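Perosamine synthetase (Caulobacter crescentus, PDB 3BN1) catalyses the pyridoxal 5'-phosphate-dependent transfer of an amino group from L-glutamate to GDP-4-keto-6-deoxy-D-mannose, giving GDP-perosamine for O-antigen synthesis. Local coordinates at the interface of chains A and B. Residues are numbered along the deposited sequence; one frame, centred on the assembly and turned at random. Chains: chain A/B, Perosamine synthetase.

The interface of chains A and B. Residues chain A 16, 24, 191-193, 241; chain B 28, 33, 237.
B:Ile33 meets A:Leu16, A:Ile241 and the loop at A:Gly193 in an apolar patch of the homodimer interface, a compact example of one subunit's branched side chain filling a groove in its partner. Separate stretches of chain A line the pocket, and B:Ile33 hides 66 Å² in it, more than any other residue of the patch. Its ethyl arm does most of the work. CG1 lies between the backbone N and the carbonyl carbon (chi1 70°), and the extended chi2 carries CD1 inward between the partner's side chains. There B:Ile33 CD1 lies 3.9 Å from A:Ile241 CD1 and also meets both methyls of A:Leu16. From B:Ile33 CD1 to A:Leu16 CD1 is 4.0 Å. The other branch, CG2, is turned toward A:Leu16 CD1, while B:Ile33 CG1 packs against A:Gly193 CA at 3.9 Å.

A second apolar cluster adjoins the first through A:Ile241, whose CD1 also reaches B:Ile237 CD1, tip to tip, at 4.0 Å. B:Met28 bends at chi2 and chi3, which brings its thioether end against two chain A residues: B:Met28 CE touches A:Val24 CG2 at 4.0 Å and lies near A:Ile241 CG1, while SD approaches A:Ile241 CD1.

Polar contacts frame this packing. Water 1 bridges the subunits, 2.9 Å from B:Ile33 O and 3.0 Å from A:Thr192 O, thereby linking two backbone carbonyls. Within chain A, the amide N of A:Gly193 donates to the A:Thr191 hydroxyl OG1 at 2.9 Å (160° at H), a bond that ties together the turn on which B:Ile33 rests.

In the fold, helices 20-30 and 236-247 of both subunits contribute, with B:Ile33 just beyond the first helix. The loop holding A:Gly193 closely follows A:Lys188, the likely lysine that carries pyridoxal phosphate, so dimer packing may steady the active-site surroundings; two-fold symmetry repeats the patch with the chains exchanged.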
# COMPACT_ATOMS: atom_id res chain seq x y z
N LEU A 16 -5.27 14.10 -17.30
CA LEU A 16 -6.58 13.61 -16.90
C LEU A 16 -7.59 14.31 -17.80
O LEU A 16 -8.31 15.20 -17.39
CB LEU A 16 -6.77 13.95 -15.42
CG LEU A 16 -5.61 13.63 -14.44
CD1 LEU A 16 -5.98 14.00 -13.01
CD2 LEU A 16 -5.25 12.15 -14.50
N VAL A 24 -14.62 9.78 -10.36
CA VAL A 24 -14.30 10.04 -8.98
C VAL A 24 -15.46 10.69 -8.21
O VAL A 24 -15.82 10.25 -7.11
CB VAL A 24 -13.02 10.90 -8.88
CG1 VAL A 24 -12.93 11.38 -7.44
CG2 VAL A 24 -11.82 9.97 -9.27
N THR A 191 -2.14 6.67 -15.14
CA THR A 191 -1.91 6.89 -13.73
C THR A 191 -3.25 6.86 -12.98
O THR A 191 -4.29 7.23 -13.53
CB THR A 191 -1.29 8.27 -13.48
OG1 THR A 191 -0.97 8.39 -12.09
CG2 THR A 191 -2.32 9.38 -13.90
N THR A 192 -3.18 6.39 -11.73
CA THR A 192 -4.27 6.40 -10.74
C THR A 192 -3.72 7.22 -9.53
O THR A 192 -4.22 7.06 -8.42
CB THR A 192 -4.72 5.02 -10.26
OG1 THR A 192 -3.67 4.35 -9.55
CG2 THR A 192 -5.16 4.15 -11.47
N GLY A 193 -2.65 8.00 -9.73
CA GLY A 193 -2.03 8.75 -8.63
C GLY A 193 -0.96 7.81 -8.01
O GLY A 193 0.26 8.04 -8.11
N ILE A 241 -10.21 6.53 -11.50
CA ILE A 241 -9.26 7.28 -12.31
C ILE A 241 -8.62 6.33 -13.32
O ILE A 241 -8.45 6.62 -14.54
CB ILE A 241 -8.15 7.96 -11.46
CG1 ILE A 241 -8.78 8.97 -10.46
CG2 ILE A 241 -7.14 8.63 -12.48
CD1 ILE A 241 -7.83 9.65 -9.42
N MET B 28 -8.35 16.89 -8.15
CA MET B 28 -8.69 16.50 -9.51
C MET B 28 -8.43 17.66 -10.43
O MET B 28 -7.67 17.52 -11.38
CB MET B 28 -10.18 16.13 -9.63
CG MET B 28 -10.70 14.75 -9.07
SD MET B 28 -9.55 13.37 -9.32
CE MET B 28 -9.87 12.91 -11.05
N ILE B 33 -3.08 14.37 -7.81
CA ILE B 33 -3.73 13.14 -7.35
C ILE B 33 -2.78 12.06 -6.81
O ILE B 33 -3.22 10.99 -6.43
CB ILE B 33 -4.64 12.58 -8.49
CG1 ILE B 33 -3.78 12.04 -9.66
CG2 ILE B 33 -5.65 13.71 -8.84
CD1 ILE B 33 -4.46 11.15 -10.72
N ILE B 237 -5.26 12.77 -2.58
CA ILE B 237 -6.71 12.56 -2.49
C ILE B 237 -7.14 11.92 -1.18
O ILE B 237 -8.07 12.40 -0.50
CB ILE B 237 -7.20 11.77 -3.67
CG1 ILE B 237 -7.18 12.67 -4.91
CG2 ILE B 237 -8.62 11.18 -3.37
CD1 ILE B 237 -7.51 11.87 -6.14
O HOH W 1 -5.35 9.04 -6.55